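Local coordinates for putative fimbrial subunit (Corynebacterium diphtheriae, PDB 4HSQ), which probably forms the shaft of a cell-surface pilus as the major pilin SpaD, the piece here being its second and third domains, at residues 26-31 with 98-103; 40-45 with 123-128. All coordinates share one frame; numbering follows the deposited sequence.

Contact 1 (26-31 with 98-103)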
ATOM      1  N   LYS A  26      15.583   0.205  10.386  1.00 17.95           N
ATOM      2  CA  LYS A  26      16.940   0.664  10.714  1.00 18.25           C
ATOM      3  C   LYS A  26      17.130   0.606  12.217  1.00 23.86           C
ATOM      4  O   LYS A  26      16.224   0.963  12.997  1.00 22.81           O
ATOM      5  CB  LYS A  26      17.208   2.083  10.179  1.00 20.30           C
ATOM      6  CG  LYS A  26      17.269   2.125   8.646  1.00 33.32           C
ATOM      7  CD  LYS A  26      17.952   3.375   8.098  1.00 39.99           C
ATOM      8  CE  LYS A  26      17.772   3.526   6.595  1.00 45.91           C
ATOM      9  NZ  LYS A  26      18.548   2.519   5.803  1.00 41.30           N
ATOM     10  N   ALA A  27      18.293   0.119  12.626  1.00 20.79           N
ATOM     11  CA  ALA A  27      18.607  -0.035  14.039  1.00 22.24           C
ATOM     12  C   ALA A  27      20.100  -0.079  14.237  1.00 27.13           C
ATOM     13  O   ALA A  27      20.818  -0.602  13.388  1.00 27.52           O
ATOM     14  CB  ALA A  27      17.982  -1.322  14.567  1.00 23.25           C
ATOM     15  N   ASP A  28      20.569   0.403  15.380  1.00 23.53           N
ATOM     16  CA  ASP A  28      21.981   0.320  15.665  1.00 24.49           C
ATOM     17  C   ASP A  28      22.312  -1.031  16.249  1.00 29.25           C
ATOM     18  O   ASP A  28      21.583  -1.537  17.102  1.00 29.04           O
ATOM     19  CB  ASP A  28      22.418   1.428  16.636  1.00 28.20           C
ATOM     20  CG  ASP A  28      22.231   2.824  16.083  1.00 44.58           C
ATOM     21  OD1 ASP A  28      22.771   3.106  14.994  1.00 46.54           O
ATOM     22  OD2 ASP A  28      21.538   3.630  16.737  1.00 52.62           O
ATOM     23  N   ALA A  29      23.415  -1.625  15.782  1.00 25.35           N
ATOM     24  CA  ALA A  29      23.916  -2.837  16.381  1.00 24.54           C
ATOM     25  C   ALA A  29      24.564  -2.430  17.714  1.00 29.16           C
ATOM     26  O   ALA A  29      24.951  -1.255  17.855  1.00 24.74           O
ATOM     27  CB  ALA A  29      24.939  -3.488  15.462  1.00 25.51           C
ATOM     28  N   PRO A  30      24.688  -3.332  18.713  1.00 27.07           N
ATOM     29  CA  PRO A  30      25.411  -2.937  19.931  1.00 27.86           C
ATOM     30  C   PRO A  30      26.917  -2.757  19.636  1.00 32.71           C
ATOM     31  O   PRO A  30      27.375  -2.967  18.496  1.00 31.89           O
ATOM     32  CB  PRO A  30      25.136  -4.106  20.886  1.00 29.31           C
ATOM     33  CG  PRO A  30      25.004  -5.299  19.969  1.00 33.10           C
ATOM     34  CD  PRO A  30      24.305  -4.763  18.745  1.00 28.46           C
ATOM     35  N   THR A  31      27.690  -2.357  20.653  1.00 30.02           N
ATOM     36  CA  THR A  31      29.139  -2.204  20.531  1.00 30.14           C
ATOM     37  C   THR A  31      29.838  -3.327  21.307  1.00 34.12           C
ATOM     38  O   THR A  31      29.276  -3.850  22.263  1.00 33.26           O
ATOM     39  CB  THR A  31      29.605  -0.818  21.012  1.00 40.36           C
ATOM     40  OG1 THR A  31      29.187  -0.638  22.364  1.00 39.95           O
ATOM     41  CG2 THR A  31      29.104   0.336  20.112  1.00 36.15           C
ATOM     42  N   GLY A  98      28.805  -1.376  16.700  1.00 26.59           N
ATOM     43  CA  GLY A  98      27.948  -0.198  16.556  1.00 26.73           C
ATOM     44  C   GLY A  98      27.422   0.108  15.157  1.00 28.80           C
ATOM     45  O   GLY A  98      26.902   1.201  14.931  1.00 28.23           O
ATOM     46  N   ASP A  99      27.560  -0.827  14.206  1.00 23.96           N
ATOM     47  CA  ASP A  99      27.086  -0.638  12.821  1.00 22.90           C
ATOM     48  C   ASP A  99      25.605  -0.289  12.737  1.00 24.88           C
ATOM     49  O   ASP A  99      24.807  -0.814  13.498  1.00 22.36           O
ATOM     50  CB  ASP A  99      27.288  -1.914  12.002  1.00 24.13           C
ATOM     51  CG  ASP A  99      28.550  -1.957  11.177  1.00 33.40           C
ATOM     52  OD1 ASP A  99      29.262  -0.918  11.118  1.00 34.63           O
ATOM     53  OD2 ASP A  99      28.815  -3.014  10.555  1.00 31.78           O
ATOM     54  N   LYS A 100      25.247   0.563  11.782  1.00 23.38           N
ATOM     55  CA  LYS A 100      23.855   0.851  11.514  1.00 23.26           C
ATOM     56  C   LYS A 100      23.335  -0.299  10.650  1.00 25.88           C
ATOM     57  O   LYS A 100      23.849  -0.526   9.545  1.00 26.04           O
ATOM     58  CB  LYS A 100      23.676   2.214  10.838  1.00 25.62           C
ATOM     59  CG  LYS A 100      22.232   2.523  10.362  1.00 45.94           C
ATOM     60  CD  LYS A 100      21.163   2.537  11.462  1.00 53.06           C
ATOM     61  CE  LYS A 100      21.087   3.846  12.219  1.00 65.31           C
ATOM     62  NZ  LYS A 100      20.068   3.796  13.303  1.00 72.52           N
HETATM   63  N   MSE A 101      22.410  -1.078  11.205  1.00 19.83           N
HETATM   64  CA  MSE A 101      21.792  -2.223  10.539  1.00 17.98           C
HETATM   65  C   MSE A 101      20.604  -1.736   9.734  1.00 22.85           C
HETATM   66  O   MSE A 101      19.835  -0.880  10.201  1.00 23.45           O
HETATM   67  CB  MSE A 101      21.326  -3.279  11.561  1.00 19.54           C
HETATM   68  CG  MSE A 101      22.413  -3.701  12.526  1.00 25.58           C
HETATM   69 SE   MSE A 101      23.930  -4.421  11.593  1.00 32.11          SE
HETATM   70  CE  MSE A 101      23.106  -5.930  10.662  1.00 28.24           C
ATOM     71  N   SER A 102      20.392  -2.330   8.570  1.00 18.75           N
ATOM     72  CA  SER A 102      19.270  -1.919   7.752  1.00 17.49           C
ATOM     73  C   SER A 102      18.664  -3.106   7.065  1.00 19.49           C
ATOM     74  O   SER A 102      19.384  -3.966   6.566  1.00 18.62           O
ATOM     75  CB  SER A 102      19.712  -0.883   6.719  1.00 20.86           C
ATOM     76  OG  SER A 102      18.592  -0.335   6.043  1.00 32.23           O
ATOM     77  N   LEU A 103      17.334  -3.144   7.023  1.00 15.44           N
ATOM     78  CA  LEU A 103      16.618  -4.199   6.317  1.00 14.67           C
ATOM     79  C   LEU A 103      15.548  -3.569   5.468  1.00 15.96           C
ATOM     80  O   LEU A 103      14.697  -2.877   6.005  1.00 16.25           O
ATOM     81  CB  LEU A 103      15.984  -5.237   7.297  1.00 14.37           C
ATOM     82  CG  LEU A 103      14.883  -6.157   6.693  1.00 16.42           C
ATOM     83  CD1 LEU A 103      15.478  -7.151   5.668  1.00 15.22           C
ATOM     84  CD2 LEU A 103      14.084  -6.894   7.776  1.00 14.66           C
TER
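Strand 26-28 runs antiparallel to residues 100-103, the start of strand 100-109, and the pairing outlasts the strand geometry into the turn at Gly98. Ala27 and Met101, a selenomethionine, form the hydrogen-bonded pair: Ala27 N reaches Met101 O at 3.0 Å, and Met101 N meets Ala27 O at 2.7 Å, nearly along the C=O axis. Beyond the strand, Ala29 N bonds to Asp99 O (2.8 Å), and Gly98 N approaches Pro30 O from above the carbonyl plane. On one face four polar side chains form two pairs. Lys26 reaches across to the neighbouring strand, where the turn at chi4 (-71°) sets NZ on Ser102 OG, 2.9 Å away, the hydroxyl standing anti to its own backbone N. Lys100 folds at chi2 and chi3 (60° and 83°), so its chain crosses Asp28 obliquely and NZ meets Asp28 OD1 in a long, weak salt bridge of 3.3 Å. On the other face, Met101 is bent at chi2 and chi3, curling its selenium away from strand 26-28, while CG stays 3.9 Å from Ala29 CB. The sheet is thus amphipathic: backbone bonds set its register, lysine tips bridge its polar face, and apolar groups turn toward the domain interior.

Contact 2 (40-45 with 123-128); sequences AFRFED and DVIFNN
Five backbone hydrogen bonds join segments 40-45 and 123-128, which run antiparallel. Arg42 with Ile125 and Glu44 with Asp123 each exchange two, the donors lying in the carbonyl planes; Arg42 N to Ile125 O spans 2.9 Å. The fifth, Asn127 N to Ala40 O, is longer at 3.2 Å and comes from above the carbonyl plane. On the face carrying Phe41, Phe43, Val124 and Phe126 the contacts are apolar. Phe41 and Phe126 lie side by side with planes 5° apart, but the rings are slid so far that they barely overlap, and CD2 of Phe41 packs on Phe126 CB at 3.6 Å. Val124 lies alongside Phe43, its CG1 3.7 Å from Phe43 CD1, and Phe41 CE1 sits over the rim of one face of the Phe43 ring. This is the inward side of a beta-sandwich, consistent with the immunoglobulin-like architecture of Cna-type pilin domains: Ile25 and Ala27 of the facing sheet pack against Val124, and Met101 against Phe41 and Phe43. On the outer face charged groups surround Ile125. Arg42 starts from the crowded position between backbone N and carbonyl carbon (chi1 73°), then extends, bringing NE to Glu44 OE2 at 2.7 Å in a salt bridge straight and in the guanidinium plane, but meeting OE2 from above the carboxylate plane. Ile125 CG2 lies over one guanidinium face, 3.5 Å above its plane, while CD1 touches the Glu44 carboxylate carbon. A water accepts weakly from Arg42 NH1 and donates to Ile125 O, while the other carboxylate oxygen, Glu44 OE1, forms a salt bridge with Lys82.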
ATOM      1  N   ALA A  40      24.170 -13.069  18.098  1.00 19.31           N
ATOM      2  CA  ALA A  40      22.811 -13.164  17.556  1.00 18.48           C
ATOM      3  C   ALA A  40      22.271 -11.793  17.217  1.00 22.06           C
ATOM      4  O   ALA A  40      22.467 -10.839  17.956  1.00 23.02           O
ATOM      5  CB  ALA A  40      21.874 -13.867  18.536  1.00 18.80           C
ATOM      6  N   PHE A  41      21.594 -11.693  16.078  1.00 18.22           N
ATOM      7  CA  PHE A  41      20.930 -10.474  15.632  1.00 16.03           C
ATOM      8  C   PHE A  41      19.832 -10.865  14.670  1.00 18.78           C
ATOM      9  O   PHE A  41      20.101 -11.591  13.715  1.00 19.24           O
ATOM     10  CB  PHE A  41      21.911  -9.499  14.943  1.00 17.28           C
ATOM     11  CG  PHE A  41      21.336  -8.116  14.755  1.00 18.22           C
ATOM     12  CD1 PHE A  41      20.454  -7.844  13.713  1.00 21.33           C
ATOM     13  CD2 PHE A  41      21.645  -7.093  15.639  1.00 20.38           C
ATOM     14  CE1 PHE A  41      19.887  -6.578  13.566  1.00 21.58           C
ATOM     15  CE2 PHE A  41      21.076  -5.823  15.492  1.00 22.66           C
ATOM     16  CZ  PHE A  41      20.205  -5.575  14.453  1.00 21.32           C
ATOM     17  N   ARG A  42      18.607 -10.395  14.903  1.00 16.31           N
ATOM     18  CA  ARG A  42      17.513 -10.658  13.970  1.00 15.61           C
ATOM     19  C   ARG A  42      16.499  -9.507  13.950  1.00 19.09           C
ATOM     20  O   ARG A  42      16.428  -8.708  14.881  1.00 17.96           O
ATOM     21  CB  ARG A  42      16.809 -12.001  14.266  1.00 12.57           C
ATOM     22  CG  ARG A  42      15.915 -12.022  15.526  1.00 17.54           C
ATOM     23  CD  ARG A  42      15.453 -13.440  15.813  1.00 20.37           C
ATOM     24  NE  ARG A  42      14.440 -13.479  16.874  1.00 24.71           N
ATOM     25  CZ  ARG A  42      14.699 -13.731  18.155  1.00 34.32           C
ATOM     26  NH1 ARG A  42      15.947 -13.943  18.559  1.00 23.86           N
ATOM     27  NH2 ARG A  42      13.715 -13.761  19.042  1.00 25.64           N
ATOM     28  N   PHE A  43      15.754  -9.414  12.846  1.00 16.00           N
ATOM     29  CA  PHE A  43      14.634  -8.502  12.696  1.00 14.21           C
ATOM     30  C   PHE A  43      13.403  -9.325  12.713  1.00 17.64           C
ATOM     31  O   PHE A  43      13.372 -10.366  12.063  1.00 14.76           O
ATOM     32  CB  PHE A  43      14.696  -7.725  11.354  1.00 15.50           C
ATOM     33  CG  PHE A  43      15.987  -7.039  11.009  1.00 16.06           C
ATOM     34  CD1 PHE A  43      16.111  -5.660  11.127  1.00 17.85           C
ATOM     35  CD2 PHE A  43      17.054  -7.757  10.465  1.00 18.21           C
ATOM     36  CE1 PHE A  43      17.294  -5.008  10.747  1.00 18.25           C
ATOM     37  CE2 PHE A  43      18.234  -7.103  10.073  1.00 20.43           C
ATOM     38  CZ  PHE A  43      18.336  -5.730  10.203  1.00 17.60           C
ATOM     39  N   GLU A  44      12.345  -8.842  13.378  1.00 15.84           N
ATOM     40  CA  GLU A  44      11.056  -9.517  13.389  1.00 16.01           C
ATOM     41  C   GLU A  44      10.003  -8.521  13.022  1.00 19.30           C
ATOM     42  O   GLU A  44      10.102  -7.372  13.430  1.00 19.44           O
ATOM     43  CB  GLU A  44      10.760 -10.163  14.754  1.00 17.72           C
ATOM     44  CG  GLU A  44      11.551 -11.444  14.930  1.00 24.08           C
ATOM     45  CD  GLU A  44      11.136 -12.332  16.083  1.00 36.40           C
ATOM     46  OE1 GLU A  44      10.119 -12.022  16.742  1.00 29.45           O
ATOM     47  OE2 GLU A  44      11.840 -13.335  16.333  1.00 29.93           O
ATOM     48  N   ASP A  45       9.021  -8.931  12.216  1.00 16.50           N
ATOM     49  CA  ASP A  45       7.961  -8.020  11.808  1.00 15.56           C
ATOM     50  C   ASP A  45       6.682  -8.792  11.556  1.00 19.02           C
ATOM     51  O   ASP A  45       6.616  -9.622  10.631  1.00 17.44           O
ATOM     52  CB  ASP A  45       8.389  -7.227  10.550  1.00 16.06           C
ATOM     53  CG  ASP A  45       7.489  -6.042  10.221  1.00 15.72           C
ATOM     54  OD1 ASP A  45       6.262  -6.178  10.356  1.00 17.36           O
ATOM     55  OD2 ASP A  45       8.002  -5.041   9.667  1.00 17.05           O
ATOM     56  N   ASP A 123      10.578  -5.236  15.379  1.00 18.92           N
ATOM     57  CA  ASP A 123      11.486  -5.422  16.498  1.00 20.26           C
ATOM     58  C   ASP A 123      12.845  -5.860  15.966  1.00 24.53           C
ATOM     59  O   ASP A 123      12.917  -6.586  14.972  1.00 22.19           O
ATOM     60  CB  ASP A 123      10.952  -6.517  17.455  1.00 23.34           C
ATOM     61  CG  ASP A 123       9.471  -6.492  17.786  1.00 43.89           C
ATOM     62  OD1 ASP A 123       9.030  -5.537  18.441  1.00 46.74           O
ATOM     63  OD2 ASP A 123       8.760  -7.456  17.413  1.00 54.58           O
ATOM     64  N   VAL A 124      13.912  -5.456  16.643  1.00 21.05           N
ATOM     65  CA  VAL A 124      15.247  -5.957  16.398  1.00 21.71           C
ATOM     66  C   VAL A 124      15.620  -6.629  17.726  1.00 24.15           C
ATOM     67  O   VAL A 124      15.369  -6.068  18.801  1.00 24.36           O
ATOM     68  CB  VAL A 124      16.298  -4.956  15.841  1.00 27.47           C
ATOM     69  CG1 VAL A 124      15.781  -4.260  14.580  1.00 27.37           C
ATOM     70  CG2 VAL A 124      16.734  -3.942  16.885  1.00 27.99           C
ATOM     71  N   ILE A 125      16.031  -7.875  17.655  1.00 19.56           N
ATOM     72  CA  ILE A 125      16.340  -8.688  18.838  1.00 19.11           C
ATOM     73  C   ILE A 125      17.765  -9.190  18.678  1.00 22.91           C
ATOM     74  O   ILE A 125      18.113  -9.814  17.664  1.00 21.08           O
ATOM     75  CB  ILE A 125      15.291  -9.840  19.030  1.00 22.34           C
ATOM     76  CG1 ILE A 125      13.834  -9.273  19.001  1.00 22.10           C
ATOM     77  CG2 ILE A 125      15.544 -10.609  20.351  1.00 24.85           C
ATOM     78  CD1 ILE A 125      12.702 -10.267  18.650  1.00 31.81           C
ATOM     79  N   PHE A 126      18.609  -8.912  19.686  1.00 19.82           N
ATOM     80  CA  PHE A 126      19.995  -9.350  19.604  1.00 19.17           C
ATOM     81  C   PHE A 126      20.562  -9.688  20.972  1.00 25.35           C
ATOM     82  O   PHE A 126      20.007  -9.293  21.989  1.00 25.67           O
ATOM     83  CB  PHE A 126      20.850  -8.244  18.949  1.00 20.44           C
ATOM     84  CG  PHE A 126      20.827  -6.907  19.667  1.00 22.01           C
ATOM     85  CD1 PHE A 126      21.695  -6.650  20.725  1.00 25.46           C
ATOM     86  CD2 PHE A 126      19.996  -5.880  19.233  1.00 24.57           C
ATOM     87  CE1 PHE A 126      21.685  -5.412  21.376  1.00 26.53           C
ATOM     88  CE2 PHE A 126      20.012  -4.630  19.862  1.00 27.55           C
ATOM     89  CZ  PHE A 126      20.854  -4.407  20.932  1.00 25.50           C
ATOM     90  N   ASN A 127      21.709 -10.370  20.982  1.00 23.36           N
ATOM     91  CA  ASN A 127      22.435 -10.657  22.213  1.00 23.16           C
ATOM     92  C   ASN A 127      23.461  -9.558  22.396  1.00 26.73           C
ATOM     93  O   ASN A 127      24.207  -9.268  21.464  1.00 26.54           O
ATOM     94  CB  ASN A 127      23.112 -12.037  22.152  1.00 25.14           C
ATOM     95  CG  ASN A 127      22.161 -13.217  22.220  1.00 51.00           C
ATOM     96  OD1 ASN A 127      20.986 -13.095  22.580  1.00 42.97           O
ATOM     97  ND2 ASN A 127      22.660 -14.399  21.885  1.00 47.46           N
ATOM     98  N   ASN A 128      23.446  -8.886  23.550  1.00 24.13           N
ATOM     99  CA  ASN A 128      24.447  -7.852  23.849  1.00 23.65           C
ATOM    100  C   ASN A 128      25.755  -8.585  24.180  1.00 29.09           C
ATOM    101  O   ASN A 128      25.782  -9.340  25.151  1.00 29.54           O
ATOM    102  CB  ASN A 128      23.976  -6.955  24.997  1.00 24.69           C
ATOM    103  CG  ASN A 128      24.841  -5.731  25.170  1.00 40.28           C
ATOM    104  OD1 ASN A 128      26.060  -5.816  25.276  1.00 33.40           O
ATOM    105  ND2 ASN A 128      24.233  -4.560  25.162  1.00 34.03           N
TER
HETATM  106  O   HOH W   1      18.553 -12.508  18.033  1.00 20.02           O

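Overall arrangement
Contacts 1 and 2 belong to the two facing sheets of one beta-sandwich domain. Their segments alternate along the chain: strands 20-28 and 41-46 are consecutive, as are 100-109 and 117-127, each succession changing sheets. Both are partly buried, with an inner face in the shared core, where Pro30 CG meets Phe126 CE1 at 3.6 Å and Leu103 CB meets Phe43 CE1 at 3.7 Å, and a more exposed polar face. Contact 1 has exposed residues, Lys26 and Thr31; contact 2 has none. Contact 2 supplies aromatic rings to the interior, contact 1 smaller or flexible groups. Outside, contact 1 bridges strands through lysine tips, whereas the arginine-glutamate pair of contact 2 stays within one strand, resting on isoleucine.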